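Local coordinates for protein CRISPR system Cmr subunit Cmr5 (Thermus thermophilus HB8, PDB 2ZOP) that is a small all-helical subunit that probably forms part of the Cmr ribonucleoprotein complex, a CRISPR RNA-guided defence against viruses and plasmids, at residues 37-42 with 92-97; 60-65 with 102-107; 65-70 with 76-81. All coordinates share one frame; numbering follows the deposited sequence.

Contact 1 (37-42 with 92-97)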
loop_
_atom_site.group_PDB
_atom_site.type_symbol
_atom_site.label_atom_id
_atom_site.label_comp_id
_atom_site.label_asym_id
_atom_site.label_seq_id
_atom_site.Cartn_x
_atom_site.Cartn_y
_atom_site.Cartn_z
ATOM N N VAL A 37 -11.083 2.661 5.333
ATOM C CA VAL A 37 -10.547 2.911 4.001
ATOM C C VAL A 37 -9.254 3.731 4.068
ATOM O O VAL A 37 -8.265 3.402 3.405
ATOM C CB VAL A 37 -11.595 3.652 3.123
ATOM C CG1 VAL A 37 -10.991 4.059 1.801
ATOM C CG2 VAL A 37 -12.800 2.753 2.901
ATOM N N LEU A 38 -9.255 4.798 4.860
ATOM C CA LEU A 38 -8.053 5.621 4.976
ATOM C C LEU A 38 -6.888 4.853 5.587
ATOM O O LEU A 38 -5.749 5.010 5.157
ATOM C CB LEU A 38 -8.319 6.864 5.822
ATOM C CG LEU A 38 -9.313 7.863 5.244
ATOM C CD1 LEU A 38 -9.411 9.051 6.190
ATOM C CD2 LEU A 38 -8.853 8.317 3.851
ATOM N N VAL A 39 -7.158 4.041 6.600
ATOM C CA VAL A 39 -6.079 3.280 7.223
ATOM C C VAL A 39 -5.456 2.339 6.192
ATOM O O VAL A 39 -4.234 2.259 6.082
ATOM C CB VAL A 39 -6.583 2.467 8.457
ATOM C CG1 VAL A 39 -5.495 1.533 8.958
ATOM C CG2 VAL A 39 -6.977 3.440 9.594
ATOM N N ARG A 40 -6.291 1.646 5.421
ATOM C CA ARG A 40 -5.794 0.717 4.403
ATOM C C ARG A 40 -5.043 1.385 3.255
ATOM O O ARG A 40 -3.965 0.948 2.875
ATOM C CB ARG A 40 -6.948 -0.099 3.802
ATOM C CG ARG A 40 -7.467 -1.241 4.668
ATOM C CD ARG A 40 -8.328 -2.182 3.836
ATOM N NE ARG A 40 -9.516 -1.514 3.311
ATOM C CZ ARG A 40 -10.628 -1.324 4.015
ATOM N NH1 ARG A 40 -10.698 -1.760 5.267
ATOM N NH2 ARG A 40 -11.663 -0.690 3.478
ATOM N N GLN A 41 -5.614 2.450 2.708
ATOM C CA GLN A 41 -5.013 3.129 1.565
ATOM C C GLN A 41 -3.953 4.182 1.877
ATOM O O GLN A 41 -2.979 4.313 1.142
ATOM C CB GLN A 41 -6.122 3.762 0.717
ATOM C CG GLN A 41 -7.313 2.838 0.470
ATOM C CD GLN A 41 -8.268 3.358 -0.601
ATOM O OE1 GLN A 41 -8.493 4.562 -0.719
ATOM N NE2 GLN A 41 -8.845 2.443 -1.374
ATOM N N ALA A 42 -4.134 4.927 2.962
ATOM C CA ALA A 42 -3.191 5.987 3.312
ATOM C C ALA A 42 -2.209 5.603 4.414
ATOM O O ALA A 42 -1.157 6.232 4.567
ATOM C CB ALA A 42 -3.965 7.248 3.717
ATOM N N ARG A 92 1.432 -3.856 13.922
ATOM C CA ARG A 92 0.510 -4.468 14.869
ATOM C C ARG A 92 -0.542 -3.440 15.278
ATOM O O ARG A 92 -1.734 -3.749 15.350
ATOM C CB ARG A 92 1.256 -4.947 16.120
ATOM C CG ARG A 92 0.321 -5.431 17.228
ATOM C CD ARG A 92 1.034 -6.301 18.256
ATOM N NE ARG A 92 2.045 -5.575 19.022
ATOM C CZ ARG A 92 3.342 -5.873 19.012
ATOM N NH1 ARG A 92 3.788 -6.879 18.269
ATOM N NH2 ARG A 92 4.191 -5.175 19.753
ATOM N N LEU A 93 -0.099 -2.217 15.552
ATOM C CA LEU A 93 -1.026 -1.162 15.946
ATOM C C LEU A 93 -2.002 -0.920 14.803
ATOM O O LEU A 93 -3.201 -0.707 15.016
ATOM C CB LEU A 93 -0.274 0.127 16.265
ATOM C CG LEU A 93 -1.153 1.282 16.744
ATOM C CD1 LEU A 93 -1.891 0.872 18.014
ATOM C CD2 LEU A 93 -0.283 2.523 16.982
ATOM N N THR A 94 -1.477 -0.960 13.584
ATOM C CA THR A 94 -2.301 -0.766 12.403
ATOM C C THR A 94 -3.435 -1.804 12.391
ATOM O O THR A 94 -4.598 -1.458 12.198
ATOM C CB THR A 94 -1.452 -0.892 11.114
ATOM O OG1 THR A 94 -0.562 0.235 11.013
ATOM C CG2 THR A 94 -2.352 -0.958 9.876
ATOM N N ARG A 95 -3.094 -3.071 12.610
ATOM C CA ARG A 95 -4.099 -4.139 12.614
ATOM C C ARG A 95 -5.186 -3.908 13.651
ATOM O O ARG A 95 -6.360 -4.122 13.380
ATOM C CB ARG A 95 -3.460 -5.500 12.900
ATOM C CG ARG A 95 -2.520 -6.017 11.829
ATOM C CD ARG A 95 -2.302 -7.518 12.015
ATOM N NE ARG A 95 -1.732 -7.848 13.323
ATOM C CZ ARG A 95 -0.428 -7.932 13.579
ATOM N NH1 ARG A 95 0.460 -7.712 12.621
ATOM N NH2 ARG A 95 -0.009 -8.244 14.796
ATOM N N GLU A 96 -4.772 -3.496 14.844
ATOM C CA GLU A 96 -5.686 -3.234 15.957
ATOM C C GLU A 96 -6.627 -2.068 15.673
ATOM O O GLU A 96 -7.834 -2.170 15.869
ATOM C CB GLU A 96 -4.867 -2.974 17.229
ATOM C CG GLU A 96 -4.133 -4.219 17.708
ATOM C CD GLU A 96 -3.143 -3.951 18.829
ATOM O OE1 GLU A 96 -2.609 -4.932 19.398
ATOM O OE2 GLU A 96 -2.887 -2.772 19.136
ATOM N N VAL A 97 -6.077 -0.961 15.201
ATOM C CA VAL A 97 -6.890 0.204 14.880
ATOM C C VAL A 97 -7.871 -0.153 13.757
ATOM O O VAL A 97 -9.053 0.185 13.825
ATOM C CB VAL A 97 -5.985 1.394 14.478
ATOM C CG1 VAL A 97 -6.808 2.538 13.920
ATOM C CG2 VAL A 97 -5.204 1.865 15.703
#
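Val-39 puts both of its methyls against helix 87-111, and the whole apolar contact is carried by this one side chain meeting Thr-94 and Val-97. CG1 of Val-39 reaches CG2 of Thr-94 at 4.1 Å, the two side chains lying alongside each other and pointing opposite ways. The other methyl, Val-39 CG2, lies 4.4 Å from CG1 of Val-97, one helical turn further along. With chi1 at 172°, Val-39 has CG1 anti to its own N and CG2 beside it, which spreads the methyls over two residues spaced i, i+3. The packing is light, burying 100 Å² in all, and the backbones come no closer than 7.6 Å, between the CA atoms of Val-39 and Thr-94. It joins helix 25-42 to the long C-terminal helix 87-111 within the all-alpha Cmr5 fold, and helix 44-52 adds to it, Ala-47 touching Val-39 and Leu-44 touching Thr-94. On the polar side, Thr-94 turns its methyl to Val-39 while OG1 hydrogen-bonds to the carbonyl of Tyr-90 in its own helix. The end of helix 25-42 also faces the trimer interface: Leu-38 and Gln-41 pack on Leu-91 of the second subunit, and Ala-42 on its Leu-87.

Contact 2 (60-65 with 102-107)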
loop_
_atom_site.group_PDB
_atom_site.type_symbol
_atom_site.label_atom_id
_atom_site.label_comp_id
_atom_site.label_asym_id
_atom_site.label_seq_id
_atom_site.Cartn_x
_atom_site.Cartn_y
_atom_site.Cartn_z
ATOM N N LYS A 60 -14.055 14.397 14.675
ATOM C CA LYS A 60 -12.964 14.234 15.627
ATOM C C LYS A 60 -13.371 13.252 16.729
ATOM O O LYS A 60 -12.554 12.461 17.197
ATOM C CB LYS A 60 -12.615 15.597 16.237
ATOM C CG LYS A 60 -11.435 15.604 17.199
ATOM C CD LYS A 60 -10.143 15.159 16.511
ATOM C CE LYS A 60 -8.907 15.559 17.314
ATOM N NZ LYS A 60 -8.664 17.032 17.260
ATOM N N ALA A 61 -14.641 13.301 17.127
ATOM C CA ALA A 61 -15.154 12.425 18.181
ATOM C C ALA A 61 -14.947 10.950 17.833
ATOM O O ALA A 61 -14.611 10.140 18.702
ATOM C CB ALA A 61 -16.640 12.710 18.430
ATOM N N LEU A 62 -15.149 10.599 16.567
ATOM C CA LEU A 62 -14.944 9.213 16.142
ATOM C C LEU A 62 -13.506 8.830 16.511
ATOM O O LEU A 62 -13.256 7.771 17.097
ATOM C CB LEU A 62 -15.172 9.087 14.624
ATOM C CG LEU A 62 -15.068 7.722 13.912
ATOM C CD1 LEU A 62 -13.611 7.331 13.703
ATOM C CD2 LEU A 62 -15.802 6.658 14.716
ATOM N N GLY A 63 -12.568 9.719 16.197
ATOM C CA GLY A 63 -11.164 9.461 16.493
ATOM C C GLY A 63 -10.855 9.243 17.968
ATOM O O GLY A 63 -10.154 8.299 18.329
ATOM N N ASN A 64 -11.368 10.121 18.825
ATOM C CA ASN A 64 -11.135 9.998 20.257
ATOM C C ASN A 64 -11.837 8.758 20.811
ATOM O O ASN A 64 -11.280 8.050 21.635
ATOM C CB ASN A 64 -11.603 11.268 20.983
ATOM C CG ASN A 64 -10.617 12.417 20.839
ATOM O OD1 ASN A 64 -9.412 12.240 21.015
ATOM N ND2 ASN A 64 -11.126 13.604 20.528
ATOM N N ASP A 65 -13.056 8.487 20.352
ATOM C CA ASP A 65 -13.778 7.304 20.807
ATOM C C ASP A 65 -12.989 6.035 20.479
ATOM O O ASP A 65 -12.822 5.159 21.325
ATOM C CB ASP A 65 -15.153 7.215 20.143
ATOM C CG ASP A 65 -16.133 8.246 20.679
ATOM O OD1 ASP A 65 -15.789 8.949 21.653
ATOM O OD2 ASP A 65 -17.250 8.348 20.138
ATOM N N GLU A 102 -13.318 -1.060 11.971
ATOM C CA GLU A 102 -14.353 -1.825 11.282
ATOM C C GLU A 102 -15.595 -2.006 12.160
ATOM O O GLU A 102 -16.719 -1.998 11.658
ATOM C CB GLU A 102 -13.818 -3.197 10.852
ATOM C CG GLU A 102 -12.782 -3.137 9.741
ATOM C CD GLU A 102 -13.359 -2.624 8.431
ATOM O OE1 GLU A 102 -12.634 -2.652 7.412
ATOM O OE2 GLU A 102 -14.533 -2.190 8.420
ATOM N N TRP A 103 -15.403 -2.174 13.466
ATOM C CA TRP A 103 -16.548 -2.335 14.359
ATOM C C TRP A 103 -17.346 -1.039 14.444
ATOM O O TRP A 103 -18.572 -1.060 14.426
ATOM C CB TRP A 103 -16.096 -2.788 15.755
ATOM C CG TRP A 103 -15.680 -4.228 15.775
ATOM C CD1 TRP A 103 -14.460 -4.721 16.124
ATOM C CD2 TRP A 103 -16.474 -5.361 15.379
ATOM N NE1 TRP A 103 -14.437 -6.087 15.966
ATOM C CE2 TRP A 103 -15.658 -6.508 15.510
ATOM C CE3 TRP A 103 -17.791 -5.516 14.923
ATOM C CZ2 TRP A 103 -16.114 -7.799 15.201
ATOM C CZ3 TRP A 103 -18.250 -6.800 14.616
ATOM C CH2 TRP A 103 -17.408 -7.926 14.757
ATOM N N PHE A 104 -16.653 0.090 14.535
ATOM C CA PHE A 104 -17.330 1.383 14.581
ATOM C C PHE A 104 -18.155 1.517 13.305
ATOM O O PHE A 104 -19.312 1.954 13.334
ATOM C CB PHE A 104 -16.308 2.520 14.642
ATOM C CG PHE A 104 -15.881 2.877 16.036
ATOM C CD1 PHE A 104 -16.600 3.815 16.781
ATOM C CD2 PHE A 104 -14.769 2.280 16.610
ATOM C CE1 PHE A 104 -16.218 4.148 18.070
ATOM C CE2 PHE A 104 -14.376 2.606 17.906
ATOM C CZ PHE A 104 -15.103 3.544 18.638
ATOM N N LYS A 105 -17.544 1.136 12.187
ATOM C CA LYS A 105 -18.209 1.197 10.891
ATOM C C LYS A 105 -19.469 0.337 10.865
ATOM O O LYS A 105 -20.544 0.794 10.473
ATOM C CB LYS A 105 -17.246 0.742 9.788
ATOM C CG LYS A 105 -17.894 0.618 8.414
ATOM C CD LYS A 105 -16.847 0.433 7.327
ATOM C CE LYS A 105 -17.500 0.191 5.973
ATOM N NZ LYS A 105 -18.202 -1.135 5.955
ATOM N N ARG A 106 -19.326 -0.914 11.279
ATOM C CA ARG A 106 -20.446 -1.845 11.303
ATOM C C ARG A 106 -21.598 -1.371 12.186
ATOM O O ARG A 106 -22.755 -1.418 11.774
ATOM C CB ARG A 106 -19.961 -3.223 11.761
ATOM C CG ARG A 106 -19.089 -3.910 10.715
ATOM C CD ARG A 106 -18.262 -5.015 11.331
ATOM N NE ARG A 106 -17.269 -5.530 10.395
ATOM C CZ ARG A 106 -16.217 -6.254 10.756
ATOM N NH1 ARG A 106 -16.025 -6.543 12.038
ATOM N NH2 ARG A 106 -15.347 -6.668 9.842
ATOM N N PHE A 107 -21.290 -0.923 13.399
ATOM C CA PHE A 107 -22.345 -0.451 14.281
ATOM C C PHE A 107 -22.929 0.880 13.837
ATOM O O PHE A 107 -24.080 1.175 14.139
ATOM C CB PHE A 107 -21.851 -0.396 15.731
ATOM C CG PHE A 107 -21.823 -1.745 16.392
ATOM C CD1 PHE A 107 -23.011 -2.440 16.617
ATOM C CD2 PHE A 107 -20.617 -2.362 16.706
ATOM C CE1 PHE A 107 -22.997 -3.733 17.135
ATOM C CE2 PHE A 107 -20.592 -3.659 17.226
ATOM C CZ PHE A 107 -21.790 -4.344 17.437
#
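The phenyl ring of Phe-104 is the flat group of this contact, and it meets helix 57-69 obliquely. Leu-62 CD2 approaches the CG-CD1 side of the ring, 3.6 Å from CD1 and 4.0 Å from CG. At the far end of the ring Asp-65 takes over: its CB is 3.9 Å from Phe-104 CE1, and its carbonyl carbon C is 3.8 Å from CZ. This is helix-to-helix packing near the centre of the all-alpha Cmr5 fold, where the aromatic side chain of the C-terminal helix 87-111 reaches across to one turn of helix 57-69, touching residues spaced i, i+3. The same ring also meets Ala-12 and Lys-15 of helix 4-19 and Tyr-28 of helix 25-42, so with helix 57-69 three helices besides its own converge on it. Leu-62 gets its methyl there by an extended first torsion (chi1 -178°) that carries CG away from its own N; it lies antiparallel alongside the side chain of Phe-104. Asp-65 contributes backbone and CB rather than its charge, for the carboxylate turns to another partner, with OD2 hydrogen-bonded to the hydroxyl of Tyr-28. Beyond the carbonyl carbon, Phe-104 CZ is also 3.9 Å from Asp-65 O.

Contact 3 (65-70 with 76-81)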
loop_
_atom_site.group_PDB
_atom_site.type_symbol
_atom_site.label_atom_id
_atom_site.label_comp_id
_atom_site.label_asym_id
_atom_site.label_seq_id
_atom_site.Cartn_x
_atom_site.Cartn_y
_atom_site.Cartn_z
ATOM N N ASP A 65 -13.056 8.487 20.352
ATOM C CA ASP A 65 -13.778 7.304 20.807
ATOM C C ASP A 65 -12.989 6.035 20.479
ATOM O O ASP A 65 -12.822 5.159 21.325
ATOM C CB ASP A 65 -15.153 7.215 20.143
ATOM C CG ASP A 65 -16.133 8.246 20.679
ATOM O OD1 ASP A 65 -15.789 8.949 21.653
ATOM O OD2 ASP A 65 -17.250 8.348 20.138
ATOM N N LEU A 66 -12.512 5.936 19.246
ATOM C CA LEU A 66 -11.755 4.764 18.834
ATOM C C LEU A 66 -10.499 4.613 19.676
ATOM O O LEU A 66 -10.184 3.516 20.136
ATOM C CB LEU A 66 -11.401 4.852 17.343
ATOM C CG LEU A 66 -10.569 3.680 16.793
ATOM C CD1 LEU A 66 -10.878 3.439 15.332
ATOM C CD2 LEU A 66 -9.102 3.991 16.985
ATOM N N ALA A 67 -9.779 5.709 19.896
ATOM C CA ALA A 67 -8.568 5.637 20.703
ATOM C C ALA A 67 -8.894 5.153 22.121
ATOM O O ALA A 67 -8.120 4.407 22.717
ATOM C CB ALA A 67 -7.880 7.002 20.760
ATOM N N GLN A 68 -10.040 5.564 22.660
ATOM C CA GLN A 68 -10.395 5.143 24.011
ATOM C C GLN A 68 -10.762 3.665 24.023
ATOM O O GLN A 68 -10.399 2.934 24.947
ATOM C CB GLN A 68 -11.534 6.012 24.557
ATOM C CG GLN A 68 -11.061 7.424 24.881
ATOM C CD GLN A 68 -12.192 8.410 25.157
ATOM O OE1 GLN A 68 -11.947 9.520 25.620
ATOM N NE2 GLN A 68 -13.419 8.017 24.859
ATOM N N VAL A 69 -11.463 3.222 22.985
ATOM C CA VAL A 69 -11.824 1.814 22.882
ATOM C C VAL A 69 -10.547 0.976 22.900
ATOM O O VAL A 69 -10.513 -0.103 23.486
ATOM C CB VAL A 69 -12.599 1.544 21.584
ATOM C CG1 VAL A 69 -12.638 0.059 21.284
ATOM C CG2 VAL A 69 -14.005 2.075 21.733
ATOM N N LEU A 70 -9.493 1.478 22.262
ATOM C CA LEU A 70 -8.233 0.759 22.237
ATOM C C LEU A 70 -7.430 0.907 23.530
ATOM O O LEU A 70 -6.368 0.318 23.665
ATOM C CB LEU A 70 -7.390 1.199 21.041
ATOM C CG LEU A 70 -7.926 0.775 19.669
ATOM C CD1 LEU A 70 -6.958 1.228 18.588
ATOM C CD2 LEU A 70 -8.094 -0.737 19.621
ATOM N N ARG A 76 -4.871 11.943 20.364
ATOM C CA ARG A 76 -3.492 12.420 20.451
ATOM C C ARG A 76 -2.535 11.378 21.021
ATOM O O ARG A 76 -1.425 11.201 20.511
ATOM C CB ARG A 76 -3.387 13.697 21.304
ATOM C CG ARG A 76 -3.729 14.973 20.566
ATOM C CD ARG A 76 -3.374 16.203 21.398
ATOM N NE ARG A 76 -3.684 17.442 20.692
ATOM C CZ ARG A 76 -4.915 17.850 20.392
ATOM N NH1 ARG A 76 -5.969 17.125 20.738
ATOM N NH2 ARG A 76 -5.094 18.989 19.739
ATOM N N GLU A 77 -2.937 10.689 22.082
ATOM C CA GLU A 77 -2.028 9.693 22.644
ATOM C C GLU A 77 -1.808 8.539 21.657
ATOM O O GLU A 77 -0.684 8.074 21.474
ATOM C CB GLU A 77 -2.547 9.160 23.979
ATOM C CG GLU A 77 -1.556 8.205 24.629
ATOM C CD GLU A 77 -2.009 7.674 25.970
ATOM O OE1 GLU A 77 -3.170 7.257 26.092
ATOM O OE2 GLU A 77 -1.187 7.656 26.906
ATOM N N LEU A 78 -2.883 8.086 21.019
ATOM C CA LEU A 78 -2.781 7.002 20.034
ATOM C C LEU A 78 -1.864 7.431 18.870
ATOM O O LEU A 78 -0.994 6.675 18.433
ATOM C CB LEU A 78 -4.179 6.640 19.503
ATOM C CG LEU A 78 -4.265 5.737 18.252
ATOM C CD1 LEU A 78 -3.693 4.345 18.552
ATOM C CD2 LEU A 78 -5.726 5.624 17.797
ATOM N N ALA A 79 -2.051 8.655 18.382
ATOM C CA ALA A 79 -1.238 9.162 17.274
ATOM C C ALA A 79 0.249 9.185 17.632
ATOM O O ALA A 79 1.100 8.839 16.813
ATOM C CB ALA A 79 -1.708 10.574 16.877
ATOM N N GLU A 80 0.564 9.593 18.856
ATOM C CA GLU A 80 1.959 9.648 19.286
ATOM C C GLU A 80 2.532 8.232 19.369
ATOM O O GLU A 80 3.658 7.977 18.943
ATOM C CB GLU A 80 2.071 10.341 20.651
ATOM C CG GLU A 80 3.508 10.530 21.145
ATOM C CD GLU A 80 4.402 11.264 20.138
ATOM O OE1 GLU A 80 3.909 12.177 19.438
ATOM O OE2 GLU A 80 5.607 10.939 20.064
ATOM N N ALA A 81 1.745 7.317 19.918
ATOM C CA ALA A 81 2.167 5.928 20.050
ATOM C C ALA A 81 2.475 5.359 18.668
ATOM O O ALA A 81 3.389 4.553 18.509
ATOM C CB ALA A 81 1.057 5.101 20.733
#
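A small, wholly apolar contact, made by Leu-66, Ala-67 and Leu-78, joins the C-terminal end of helix 57-69 to helix 75-84, the next helix in the chain. All three residues are buried. Leu-78 does most of the work, setting one methyl against both of the others. Its CD2 methyl lies 3.8 Å from CD2 of Leu-66 and 3.9 Å from CB of Ala-67, so a single methyl touches both partners. A second point of support lies lower on the leucine, where Leu-78 CB is also 3.9 Å from Ala-67 CB. The small alanine lets the backbones come close: CA of Ala-67 and CA of Leu-78 are 6.0 Å apart. The two segments lie on two consecutive helices joined by a short loop, within the all-alpha Cmr5 fold, and Tyr-72 of that loop touches Leu-78. Leu-66 extends CG away from its backbone N (chi1 179°), bringing CD2 to the leucine opposite even though its CB does not point straight at helix 75-84; the two leucine side chains cross obliquely. Leu-66 also packs on Ala-101 of helix 87-111, while Leu-70, where helix 57-69 gives way to the loop, turns its CB toward the 76-81 segment and packs on Trp-8 of helix 4-19. At the start of helix 75-84, the backbone N of Glu-77 hydrogen-bonds to Asp-74 OD1, and Glu-77 OE1 accepts a bond from the N of Arg-73.

Helix 87-111 ties the three contacts together: it supplies one side of contacts 1 and 2 and packs against both segments of contact 3. Contacts 1 and 2 have centres about 13 Å apart and are bridged by a salt bridge, Arg-40 NH1 to Glu-102 OE1 at 3.0 Å. Contacts 2 and 3, about 11 Å apart between centres, share Asp-65 and meet where Phe-104 CE2 lies 3.5 Å from Leu-66 CA. Contacts 1 and 3, centres also about 13 Å apart, join through Val-97 CG2 and Leu-70 CD1 at 3.4 Å. Along the chain contact 3 is nested inside the loops closed by the other two. Only contact 1 is touched by the neighbouring subunits of the trimer.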